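S-adenosyl-L-methionine methyl transferase (Ruegeria pomeroyi DSS-3, PDB 3IHT) binds S-adenosylmethionine in a Rossmann-type fold and probably transfers its methyl group to an acceptor substrate. Local coordinates at residues Asp91-Leu96 and Ala126-Pro131; Tyr45-Gly50 and Pro131-His136; Glu66-Glu71 and Leu100-Ala105. One frame throughout, in Å; residues are numbered along the deposited sequence.

Overall arrangement
Interaction 2 is the buried one: strand 44-47 meets I133 of helix 119-133 and H136 of the 3-10 turn that follows, through aliphatic tips and a water-bridged tyrosine-histidine pair. Interactions 1 and 3 are only partly buried, and arginines take part at their outer margins. Helix 92-103 serves both of these, its start packing on helix 119-133 in interaction 1 and its end on strand 67-71 in interaction 3. Helix 119-133 is likewise common to interactions 1 and 2, which share P131, while strands 44-47 and 67-71 lie side by side in the sheet. All three reach S-adenosylmethionine: 91-96 holds the adenine, 66-71 the ribose hydroxyls, and 45-50 supplies the glycine loop.

Interaction 1 of 3, residues Asp91-Leu96 and Ala126-Pro131; sequences DIRETL and ARLISP. With SAM (S-adenosylmethionine), chain C.
R93 meets L128 with its stem, not its charged end: R93 CG lies 3.8 Å from L128 CD2, the two side chains crossing at about a right angle, while the guanidinium folds back onto its own helix start. In one of the two conformers of R93 the bend at chi3 (-61°) sets the guanidinium edge-on to D91. NE bonds OD1 and NH2 bonds OD2 in a side-on salt bridge, R93 NH2 lying 2.6 Å from D91 OD2. Deeper in, I92 CD1 approaches I129 CG2 at 4.2 Å in one of two I129 conformers, with L114 against both. D91 is the N-cap of helix 92-103, its OD1 taking R93 N through the anti lone pair at 2.9 Å. That same OD1 accepts N6 of S-adenosylmethionine at 3.1 Å, and I92 N donates to adenine N1 at 3.0 Å, nearly straight (168°). With an alanine in place of D91, the adenine amino group and the backbone N-H of R93 would probably lose their shared acceptor, and the guanidinium would be set free to turn. An acceptor for N6 beside a donor for N1 matches adenine, so this pair is likely to help select the base, as in other Rossmann-type methyltransferases.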
loop_
_atom_site.group_PDB
_atom_site.type_symbol
_atom_site.label_atom_id
_atom_site.label_comp_id
_atom_site.label_asym_id
_atom_site.label_seq_id
_atom_site.Cartn_x
_atom_site.Cartn_y
_atom_site.Cartn_z
ATOM N N ASP A 91 22.979 1.100 7.411
ATOM C CA ASP A 91 22.523 2.319 6.776
ATOM C C ASP A 91 23.199 2.415 5.420
ATOM O O ASP A 91 24.428 2.364 5.353
ATOM C CB ASP A 91 22.929 3.498 7.642
ATOM C CG ASP A 91 22.243 4.784 7.210
ATOM O OD1 ASP A 91 22.304 5.142 6.020
ATOM O OD2 ASP A 91 21.581 5.413 8.063
ATOM N N ILE A 92 22.405 2.590 4.364
ATOM C CA ILE A 92 22.956 2.619 3.014
ATOM C C ILE A 92 23.981 3.724 2.799
ATOM O O ILE A 92 24.798 3.631 1.901
ATOM C CB ILE A 92 21.898 2.649 1.897
ATOM C CG1 ILE A 92 21.040 3.899 1.971
ATOM C CG2 ILE A 92 21.021 1.371 1.947
ATOM C CD1 ILE A 92 20.085 4.029 0.760
ATOM N N ARG A 93 23.988 4.738 3.655
ATOM C CA ARG A 93 24.992 5.783 3.509
ATOM C C ARG A 93 26.404 5.236 3.779
ATOM O O ARG A 93 27.393 5.749 3.220
ATOM C CB ARG A 93 24.615 7.009 4.377
ATOM C CG ARG A 93 23.351 7.719 3.836
ATOM C CD ARG A 93 22.677 8.688 4.828
ATOM N NE ARG A 93 22.210 8.038 6.053
ATOM C CZ ARG A 93 21.674 8.684 7.087
ATOM N NH1 ARG A 93 21.480 10.003 7.023
ATOM N NH2 ARG A 93 21.293 8.013 8.176
ATOM N N GLU A 94 26.507 4.186 4.602
ATOM C CA GLU A 94 27.758 3.483 4.796
ATOM C C GLU A 94 27.866 2.208 3.956
ATOM O O GLU A 94 28.929 1.901 3.437
ATOM C CB GLU A 94 27.961 3.110 6.269
ATOM C CG GLU A 94 28.342 4.295 7.158
ATOM C CD GLU A 94 27.144 5.171 7.493
ATOM O OE1 GLU A 94 26.151 4.631 8.062
ATOM O OE2 GLU A 94 27.194 6.395 7.193
ATOM N N THR A 95 26.778 1.456 3.839
ATOM C CA THR A 95 26.852 0.162 3.163
ATOM C C THR A 95 26.976 0.243 1.634
ATOM O O THR A 95 27.559 -0.645 1.036
ATOM C CB THR A 95 25.687 -0.780 3.527
ATOM O OG1 THR A 95 24.465 -0.278 2.980
ATOM C CG2 THR A 95 25.579 -0.994 5.044
ATOM N N LEU A 96 26.462 1.283 1.004
ATOM C CA LEU A 96 26.693 1.442 -0.437
ATOM C C LEU A 96 28.195 1.584 -0.761
ATOM O O LEU A 96 28.723 0.814 -1.574
ATOM C CB LEU A 96 25.822 2.539 -1.067
ATOM C CG LEU A 96 24.376 2.119 -1.381
ATOM C CD1 LEU A 96 23.491 3.298 -1.737
ATOM C CD2 LEU A 96 24.370 1.095 -2.568
ATOM N N ALA A 126 16.863 11.574 -1.414
ATOM C CA ALA A 126 17.099 11.241 -2.807
ATOM C C ALA A 126 18.326 12.023 -3.346
ATOM O O ALA A 126 19.191 11.461 -4.037
ATOM C CB ALA A 126 15.861 11.573 -3.639
ATOM N N ARG A 127 18.397 13.315 -3.010
ATOM C CA ARG A 127 19.517 14.129 -3.415
ATOM C C ARG A 127 20.813 13.572 -2.823
ATOM O O ARG A 127 21.815 13.337 -3.521
ATOM C CB ARG A 127 19.291 15.572 -2.955
ATOM C CG ARG A 127 20.383 16.566 -3.321
ATOM C CD ARG A 127 20.088 17.949 -2.705
ATOM N NE ARG A 127 18.827 18.528 -3.203
ATOM C CZ ARG A 127 18.715 19.334 -4.255
ATOM N NH1 ARG A 127 19.799 19.750 -4.927
ATOM N NH2 ARG A 127 17.505 19.765 -4.626
ATOM N N LEU A 128 20.792 13.333 -1.516
ATOM C CA LEU A 128 21.988 12.840 -0.842
ATOM C C LEU A 128 22.477 11.480 -1.384
ATOM O O LEU A 128 23.706 11.273 -1.579
ATOM C CB LEU A 128 21.703 12.743 0.654
ATOM C CG LEU A 128 22.859 12.327 1.569
ATOM C CD1 LEU A 128 22.573 12.863 2.979
ATOM C CD2 LEU A 128 23.019 10.776 1.531
ATOM N N ILE A 129 21.554 10.553 -1.635
ATOM C CA ILE A 129 21.961 9.186 -1.984
ATOM C C ILE A 129 22.289 8.991 -3.457
ATOM O O ILE A 129 22.930 8.005 -3.819
ATOM C CB ILE A 129 20.939 8.097 -1.562
ATOM C CG1 ILE A 129 19.601 8.229 -2.298
ATOM C CG2 ILE A 129 20.772 8.110 -0.048
ATOM C CD1 ILE A 129 18.640 7.141 -1.924
ATOM N N SER A 130 21.880 9.916 -4.300
ATOM C CA SER A 130 22.100 9.764 -5.741
ATOM C C SER A 130 23.596 9.501 -6.098
ATOM O O SER A 130 23.899 8.541 -6.819
ATOM C CB SER A 130 21.501 10.950 -6.502
ATOM O OG SER A 130 20.083 10.899 -6.547
ATOM N N PRO A 131 24.532 10.329 -5.599
ATOM C CA PRO A 131 25.935 10.054 -5.952
ATOM C C PRO A 131 26.486 8.794 -5.287
ATOM O O PRO A 131 27.525 8.276 -5.729
ATOM C CB PRO A 131 26.689 11.305 -5.461
ATOM C CG PRO A 131 25.756 11.902 -4.381
ATOM C CD PRO A 131 24.380 11.613 -4.894
HETATM N N SAM C . 9.562 -1.461 -1.310
HETATM C CA SAM C . 9.087 -2.063 -0.019
HETATM C C SAM C . 7.882 -3.006 -0.248
HETATM O O SAM C . 7.293 -3.573 0.705
HETATM O OXT SAM C . 7.416 -3.122 -1.406
HETATM C CB SAM C . 8.793 -0.994 1.053
HETATM C CG SAM C . 10.039 -0.271 1.613
HETATM S SD SAM C . 9.655 0.913 2.980
HETATM C CE SAM C . 8.678 2.114 2.019
HETATM C "C5'" SAM C . 11.299 1.740 3.123
HETATM C "C4'" SAM C . 12.413 0.895 3.723
HETATM O "O4'" SAM C . 13.666 1.579 3.507
HETATM C "C3'" SAM C . 12.292 0.662 5.233
HETATM O "O3'" SAM C . 12.350 -0.724 5.571
HETATM C "C2'" SAM C . 13.441 1.462 5.841
HETATM O "O2'" SAM C . 14.007 0.980 7.075
HETATM C "C1'" SAM C . 14.442 1.448 4.697
HETATM N N9 SAM C . 15.437 2.548 4.799
HETATM C C8 SAM C . 15.174 3.905 4.774
HETATM N N7 SAM C . 16.348 4.579 4.875
HETATM C C5 SAM C . 17.357 3.679 4.973
HETATM C C6 SAM C . 18.739 3.833 5.086
HETATM N N6 SAM C . 19.314 5.057 5.164
HETATM N N1 SAM C . 19.505 2.682 5.121
HETATM C C2 SAM C . 18.963 1.414 5.078
HETATM N N3 SAM C . 17.578 1.270 4.982
HETATM C C4 SAM C . 16.802 2.389 4.917
#

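Interaction 2 of 3, residues Tyr45-Gly50 and Pro131-His136; sequences YELGLG and PLIEPH. With SAM (S-adenosylmethionine), chain C.
One water ties Y45 to H136: its oxygen is 2.6 Å from Y45 OH and 2.8 Å from H136 ND1. The two side chains also touch directly, H136 ND1 coming to the edge of the tyrosine ring, near its plane, 3.6 Å from Y45 CE2. With the ring planes turned 70° against each other the pair meets obliquely, and the water bridges hydroxyl and imidazole. Further along the strand L47 and I133 reach toward each other tip to tip, L47 CD1 to I133 CD1 at 3.6 Å. The isoleucine gets there by an extended branch (chi2 167°) that brings CD1 nearer than its CB direction suggests; V110 of the adjoining strand 107-112 packs on both. Strand 44-47 lies inside the Rossmann-type sheet, between strands 67-71 and 107-112, and it runs into G48-L49-G50, the glycine-rich loop that follows the first strand in class I methyltransferases. There G48 CA lies close against the ribose, 3.3 Å from O4' of S-adenosylmethionine. G50, whose positive phi favours glycine, makes a weak bond from its N to O3' of the cofactor, 3.0 Å long.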
loop_
_atom_site.group_PDB
_atom_site.type_symbol
_atom_site.label_atom_id
_atom_site.label_comp_id
_atom_site.label_asym_id
_atom_site.label_seq_id
_atom_site.Cartn_x
_atom_site.Cartn_y
_atom_site.Cartn_z
ATOM N N TYR A 45 19.972 -4.836 -6.982
ATOM C CA TYR A 45 20.025 -4.285 -5.631
ATOM C C TYR A 45 18.664 -3.728 -5.278
ATOM O O TYR A 45 18.115 -2.903 -6.016
ATOM C CB TYR A 45 21.077 -3.159 -5.484
ATOM C CG TYR A 45 22.550 -3.540 -5.594
ATOM C CD1 TYR A 45 22.969 -4.883 -5.635
ATOM C CD2 TYR A 45 23.534 -2.555 -5.669
ATOM C CE1 TYR A 45 24.297 -5.230 -5.754
ATOM C CE2 TYR A 45 24.892 -2.902 -5.750
ATOM C CZ TYR A 45 25.265 -4.249 -5.788
ATOM O OH TYR A 45 26.592 -4.619 -5.905
ATOM N N GLU A 46 18.139 -4.142 -4.129
ATOM C CA GLU A 46 16.861 -3.667 -3.594
ATOM C C GLU A 46 17.167 -2.807 -2.380
ATOM O O GLU A 46 17.625 -3.321 -1.354
ATOM C CB GLU A 46 15.998 -4.884 -3.208
ATOM C CG GLU A 46 14.721 -4.597 -2.423
ATOM C CD GLU A 46 13.607 -3.989 -3.257
ATOM O OE1 GLU A 46 13.883 -3.570 -4.407
ATOM O OE2 GLU A 46 12.452 -3.944 -2.780
ATOM N N LEU A 47 16.951 -1.496 -2.498
ATOM C CA LEU A 47 17.292 -0.572 -1.426
ATOM C C LEU A 47 16.040 -0.314 -0.606
ATOM O O LEU A 47 15.103 0.394 -1.060
ATOM C CB LEU A 47 17.880 0.749 -1.991
ATOM C CG LEU A 47 19.055 0.561 -2.949
ATOM C CD1 LEU A 47 19.650 1.929 -3.385
ATOM C CD2 LEU A 47 20.147 -0.308 -2.330
ATOM N N GLY A 48 16.016 -0.851 0.610
ATOM C CA GLY A 48 14.840 -0.760 1.466
ATOM C C GLY A 48 13.976 -1.992 1.336
ATOM O O GLY A 48 13.366 -2.235 0.299
ATOM N N LEU A 49 13.901 -2.779 2.376
ATOM C CA LEU A 49 13.078 -3.998 2.346
ATOM C C LEU A 49 11.643 -3.747 2.763
ATOM O O LEU A 49 10.707 -4.130 2.079
ATOM C CB LEU A 49 13.722 -5.054 3.272
ATOM C CG LEU A 49 12.977 -6.386 3.355
ATOM C CD1 LEU A 49 12.826 -7.075 1.957
ATOM C CD2 LEU A 49 13.670 -7.311 4.393
ATOM N N GLY A 50 11.470 -3.111 3.925
ATOM C CA GLY A 50 10.160 -2.915 4.529
ATOM C C GLY A 50 9.359 -4.195 4.693
ATOM O O GLY A 50 9.901 -5.232 5.083
ATOM N N PRO A 131 24.532 10.329 -5.599
ATOM C CA PRO A 131 25.935 10.054 -5.952
ATOM C C PRO A 131 26.486 8.794 -5.287
ATOM O O PRO A 131 27.525 8.276 -5.729
ATOM C CB PRO A 131 26.689 11.305 -5.461
ATOM C CG PRO A 131 25.756 11.902 -4.381
ATOM C CD PRO A 131 24.380 11.613 -4.894
ATOM N N LEU A 132 25.804 8.276 -4.264
ATOM C CA LEU A 132 26.218 7.016 -3.660
ATOM C C LEU A 132 25.755 5.817 -4.482
ATOM O O LEU A 132 26.401 4.779 -4.456
ATOM C CB LEU A 132 25.715 6.875 -2.222
ATOM C CG LEU A 132 26.140 7.956 -1.219
ATOM C CD1 LEU A 132 25.572 7.613 0.197
ATOM C CD2 LEU A 132 27.631 8.133 -1.194
ATOM N N ILE A 133 24.636 5.955 -5.173
ATOM C CA ILE A 133 24.105 4.886 -6.001
ATOM C C ILE A 133 24.749 4.809 -7.389
ATOM O O ILE A 133 25.033 3.697 -7.875
ATOM C CB ILE A 133 22.598 5.013 -6.165
ATOM C CG1 ILE A 133 21.897 4.776 -4.831
ATOM C CG2 ILE A 133 22.058 4.111 -7.318
ATOM C CD1 ILE A 133 20.404 5.181 -4.770
ATOM N N GLU A 134 24.957 5.961 -8.009
ATOM C CA GLU A 134 25.407 6.044 -9.414
ATOM C C GLU A 134 26.618 5.153 -9.772
ATOM O O GLU A 134 26.549 4.435 -10.782
ATOM C CB GLU A 134 25.651 7.501 -9.842
ATOM C CG GLU A 134 25.938 7.657 -11.305
ATOM C CD GLU A 134 25.648 9.073 -11.831
ATOM O OE1 GLU A 134 25.385 10.001 -11.016
ATOM O OE2 GLU A 134 25.690 9.249 -13.065
ATOM N N PRO A 135 27.680 5.129 -8.941
ATOM C CA PRO A 135 28.853 4.317 -9.292
ATOM C C PRO A 135 28.646 2.788 -9.336
ATOM O O PRO A 135 29.536 2.072 -9.816
ATOM C CB PRO A 135 29.904 4.665 -8.202
ATOM C CG PRO A 135 29.369 5.877 -7.513
ATOM C CD PRO A 135 27.882 5.873 -7.677
ATOM N N HIS A 136 27.497 2.303 -8.865
ATOM C CA HIS A 136 27.233 0.880 -8.770
ATOM C C HIS A 136 26.777 0.231 -10.071
ATOM O O HIS A 136 26.865 -0.995 -10.193
ATOM C CB HIS A 136 26.227 0.590 -7.680
ATOM C CG HIS A 136 26.769 0.789 -6.296
ATOM N ND1 HIS A 136 27.284 -0.240 -5.541
ATOM C CD2 HIS A 136 26.948 1.917 -5.571
ATOM C CE1 HIS A 136 27.717 0.241 -4.392
ATOM N NE2 HIS A 136 27.523 1.550 -4.384
HETATM N N SAM C . 9.562 -1.461 -1.310
HETATM C CA SAM C . 9.087 -2.063 -0.019
HETATM C C SAM C . 7.882 -3.006 -0.248
HETATM O O SAM C . 7.293 -3.573 0.705
HETATM O OXT SAM C . 7.416 -3.122 -1.406
HETATM C CB SAM C . 8.793 -0.994 1.053
HETATM C CG SAM C . 10.039 -0.271 1.613
HETATM S SD SAM C . 9.655 0.913 2.980
HETATM C CE SAM C . 8.678 2.114 2.019
HETATM C "C5'" SAM C . 11.299 1.740 3.123
HETATM C "C4'" SAM C . 12.413 0.895 3.723
HETATM O "O4'" SAM C . 13.666 1.579 3.507
HETATM C "C3'" SAM C . 12.292 0.662 5.233
HETATM O "O3'" SAM C . 12.350 -0.724 5.571
HETATM C "C2'" SAM C . 13.441 1.462 5.841
HETATM O "O2'" SAM C . 14.007 0.980 7.075
HETATM C "C1'" SAM C . 14.442 1.448 4.697
HETATM N N9 SAM C . 15.437 2.548 4.799
HETATM C C8 SAM C . 15.174 3.905 4.774
HETATM N N7 SAM C . 16.348 4.579 4.875
HETATM C C5 SAM C . 17.357 3.679 4.973
HETATM C C6 SAM C . 18.739 3.833 5.086
HETATM N N6 SAM C . 19.314 5.057 5.164
HETATM N N1 SAM C . 19.505 2.682 5.121
HETATM C C2 SAM C . 18.963 1.414 5.078
HETATM N N3 SAM C . 17.578 1.270 4.982
HETATM C C4 SAM C . 16.802 2.389 4.917
HETATM O O HOH W 1 28.358 -2.739 -6.094
#

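Interaction 3 of 3, residues Glu66-Glu71 and Leu100-Ala105; sequences EIYVFE and LERFGA. With SAM (S-adenosylmethionine), chain C.
Strand 67-71 and the last turn of helix 92-103 stand well apart: the nearest pair of CA atoms, those of Y68 and F103, is separated by 11.3 Å, so long side chains must span the distance. The helix stops just here: G104 N still bonds L100 O at 2.9 Å, but G104 itself leaves helical angles with a positive phi, which suits a glycine.

Y68 and F103 reach out from facing sides and meet between the two elements. F103 CE2 sits 3.8 Å above one face of the Y68 ring, displaced from the ring centre, and F103 CZ is 3.6 Å from Y68 OH. The planes are inclined at 55°, an oblique pairing. R102, stretched out in full, turns a face of its guanidinium to the tip of F103, CZ standing 3.3 Å over the centre of the group, and R102 NH2 comes only loosely to the tyrosine ring, 4.4 Å from Y68 CE2. In one of the two conformers of E66, Y68 OH donates to E66 OE1 at 2.7 Å, approaching from above the carboxylate plane, which would limit the turning of the phenol.

At the other end of the strand E71 bends at chi2 (57°) and takes the ribose: O3' of S-adenosylmethionine donates to E71 OE1 at 2.6 Å and O2' to OE2. An acidic residue ending the second strand and holding both ribose hydroxyls is a hallmark of class I methyltransferases. L49 N and A73 N steady this carboxylate.

Strand 67-71 runs parallel between strands 87-89 and 44-47. I67 and V69 pack on helix 53-61, whereas F70 lies on helix 92-103, touching I92, T95, L96 and T99, and Y45 from strand 44-47 touches Y68, F70 and F103.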
loop_
_atom_site.group_PDB
_atom_site.type_symbol
_atom_site.label_atom_id
_atom_site.label_comp_id
_atom_site.label_asym_id
_atom_site.label_seq_id
_atom_site.Cartn_x
_atom_site.Cartn_y
_atom_site.Cartn_z
ATOM N N GLU A 66 21.280 -12.623 -9.019
ATOM C CA GLU A 66 21.131 -12.563 -7.565
ATOM C C GLU A 66 20.411 -11.275 -7.217
ATOM O O GLU A 66 20.517 -10.288 -7.971
ATOM C CB GLU A 66 22.510 -12.577 -6.861
ATOM C CG GLU A 66 23.441 -13.719 -7.260
ATOM C CD GLU A 66 24.591 -13.964 -6.265
ATOM O OE1 GLU A 66 25.472 -13.090 -6.113
ATOM O OE2 GLU A 66 24.627 -15.063 -5.661
ATOM N N ILE A 67 19.706 -11.267 -6.091
ATOM C CA ILE A 67 19.092 -10.026 -5.572
ATOM C C ILE A 67 19.702 -9.776 -4.180
ATOM O O ILE A 67 19.586 -10.633 -3.301
ATOM C CB ILE A 67 17.569 -10.069 -5.449
ATOM C CG1 ILE A 67 16.886 -10.424 -6.785
ATOM C CG2 ILE A 67 17.042 -8.688 -4.859
ATOM C CD1 ILE A 67 15.437 -10.980 -6.638
ATOM N N TYR A 68 20.403 -8.653 -3.998
ATOM C CA TYR A 68 20.876 -8.221 -2.680
ATOM C C TYR A 68 19.956 -7.134 -2.131
ATOM O O TYR A 68 19.537 -6.197 -2.864
ATOM C CB TYR A 68 22.302 -7.698 -2.726
ATOM C CG TYR A 68 23.322 -8.745 -2.984
ATOM C CD1 TYR A 68 23.572 -9.164 -4.280
ATOM C CD2 TYR A 68 23.998 -9.378 -1.935
ATOM C CE1 TYR A 68 24.505 -10.162 -4.530
ATOM C CE2 TYR A 68 24.903 -10.400 -2.184
ATOM C CZ TYR A 68 25.146 -10.767 -3.489
ATOM O OH TYR A 68 26.047 -11.756 -3.802
ATOM N N VAL A 69 19.625 -7.274 -0.843
ATOM C CA VAL A 69 18.714 -6.396 -0.144
ATOM C C VAL A 69 19.473 -5.563 0.867
ATOM O O VAL A 69 20.199 -6.103 1.695
ATOM C CB VAL A 69 17.574 -7.227 0.560
ATOM C CG1 VAL A 69 16.691 -6.328 1.388
ATOM C CG2 VAL A 69 16.741 -7.968 -0.447
ATOM N N PHE A 70 19.298 -4.236 0.787
ATOM C CA PHE A 70 19.941 -3.264 1.681
ATOM C C PHE A 70 18.875 -2.773 2.655
ATOM O O PHE A 70 17.815 -2.286 2.240
ATOM C CB PHE A 70 20.487 -2.072 0.897
ATOM C CG PHE A 70 21.629 -2.402 -0.031
ATOM C CD1 PHE A 70 21.425 -3.173 -1.174
ATOM C CD2 PHE A 70 22.888 -1.896 0.215
ATOM C CE1 PHE A 70 22.454 -3.442 -2.049
ATOM C CE2 PHE A 70 23.937 -2.164 -0.671
ATOM C CZ PHE A 70 23.722 -2.917 -1.786
ATOM N N GLU A 71 19.089 -2.979 3.939
ATOM C CA GLU A 71 18.074 -2.617 4.931
ATOM C C GLU A 71 18.759 -2.387 6.283
ATOM O O GLU A 71 19.759 -3.035 6.615
ATOM C CB GLU A 71 17.004 -3.744 5.031
ATOM C CG GLU A 71 15.984 -3.594 6.093
ATOM C CD GLU A 71 15.207 -2.266 5.995
ATOM O OE1 GLU A 71 14.489 -2.064 5.001
ATOM O OE2 GLU A 71 15.318 -1.443 6.911
ATOM N N LEU A 100 30.471 -1.127 -2.848
ATOM C CA LEU A 100 31.222 -0.772 -4.054
ATOM C C LEU A 100 32.645 -1.343 -4.022
ATOM O O LEU A 100 33.158 -1.799 -5.047
ATOM C CB LEU A 100 31.277 0.742 -4.254
ATOM C CG LEU A 100 31.761 1.218 -5.633
ATOM C CD1 LEU A 100 30.752 0.864 -6.790
ATOM C CD2 LEU A 100 32.002 2.733 -5.565
ATOM N N GLU A 101 33.280 -1.304 -2.853
ATOM C CA GLU A 101 34.615 -1.916 -2.701
ATOM C C GLU A 101 34.563 -3.430 -2.923
ATOM O O GLU A 101 35.486 -4.024 -3.489
ATOM C CB GLU A 101 35.189 -1.618 -1.321
ATOM C CG GLU A 101 35.309 -0.121 -1.018
ATOM N N ARG A 102 33.477 -4.047 -2.502
ATOM C CA ARG A 102 33.300 -5.487 -2.578
ATOM C C ARG A 102 32.985 -5.950 -4.021
ATOM O O ARG A 102 33.638 -6.869 -4.535
ATOM C CB ARG A 102 32.175 -5.859 -1.599
ATOM C CG ARG A 102 31.876 -7.319 -1.401
ATOM C CD ARG A 102 30.633 -7.467 -0.493
ATOM N NE ARG A 102 30.179 -8.851 -0.426
ATOM C CZ ARG A 102 28.994 -9.255 0.040
ATOM N NH1 ARG A 102 28.092 -8.390 0.522
ATOM N NH2 ARG A 102 28.715 -10.557 0.022
ATOM N N PHE A 103 32.017 -5.313 -4.679
ATOM C CA PHE A 103 31.463 -5.798 -5.950
ATOM C C PHE A 103 31.739 -4.920 -7.166
ATOM O O PHE A 103 31.520 -5.360 -8.291
ATOM C CB PHE A 103 29.927 -5.981 -5.879
ATOM C CG PHE A 103 29.456 -7.086 -4.970
ATOM C CD1 PHE A 103 30.220 -8.249 -4.755
ATOM C CD2 PHE A 103 28.225 -6.993 -4.358
ATOM C CE1 PHE A 103 29.737 -9.264 -3.913
ATOM C CE2 PHE A 103 27.741 -7.996 -3.524
ATOM C CZ PHE A 103 28.495 -9.126 -3.296
ATOM N N GLY A 104 32.189 -3.689 -6.951
ATOM C CA GLY A 104 32.420 -2.738 -8.036
ATOM C C GLY A 104 31.179 -2.328 -8.817
ATOM O O GLY A 104 30.036 -2.505 -8.367
ATOM N N ALA A 105 31.401 -1.763 -9.993
ATOM C CA ALA A 105 30.323 -1.215 -10.822
ATOM C C ALA A 105 29.657 -2.304 -11.657
ATOM O O ALA A 105 29.691 -2.252 -12.891
ATOM C CB ALA A 105 30.861 -0.114 -11.732
HETATM N N SAM C . 9.562 -1.461 -1.310
HETATM C CA SAM C . 9.087 -2.063 -0.019
HETATM C C SAM C . 7.882 -3.006 -0.248
HETATM O O SAM C . 7.293 -3.573 0.705
HETATM O OXT SAM C . 7.416 -3.122 -1.406
HETATM C CB SAM C . 8.793 -0.994 1.053
HETATM C CG SAM C . 10.039 -0.271 1.613
HETATM S SD SAM C . 9.655 0.913 2.980
HETATM C CE SAM C . 8.678 2.114 2.019
HETATM C "C5'" SAM C . 11.299 1.740 3.123
HETATM C "C4'" SAM C . 12.413 0.895 3.723
HETATM O "O4'" SAM C . 13.666 1.579 3.507
HETATM C "C3'" SAM C . 12.292 0.662 5.233
HETATM O "O3'" SAM C . 12.350 -0.724 5.571
HETATM C "C2'" SAM C . 13.441 1.462 5.841
HETATM O "O2'" SAM C . 14.007 0.980 7.075
HETATM C "C1'" SAM C . 14.442 1.448 4.697
HETATM N N9 SAM C . 15.437 2.548 4.799
HETATM C C8 SAM C . 15.174 3.905 4.774
HETATM N N7 SAM C . 16.348 4.579 4.875
HETATM C C5 SAM C . 17.357 3.679 4.973
HETATM C C6 SAM C . 18.739 3.833 5.086
HETATM N N6 SAM C . 19.314 5.057 5.164
HETATM N N1 SAM C . 19.505 2.682 5.121
HETATM C C2 SAM C . 18.963 1.414 5.078
HETATM N N3 SAM C . 17.578 1.270 4.982
HETATM C C4 SAM C . 16.802 2.389 4.917
#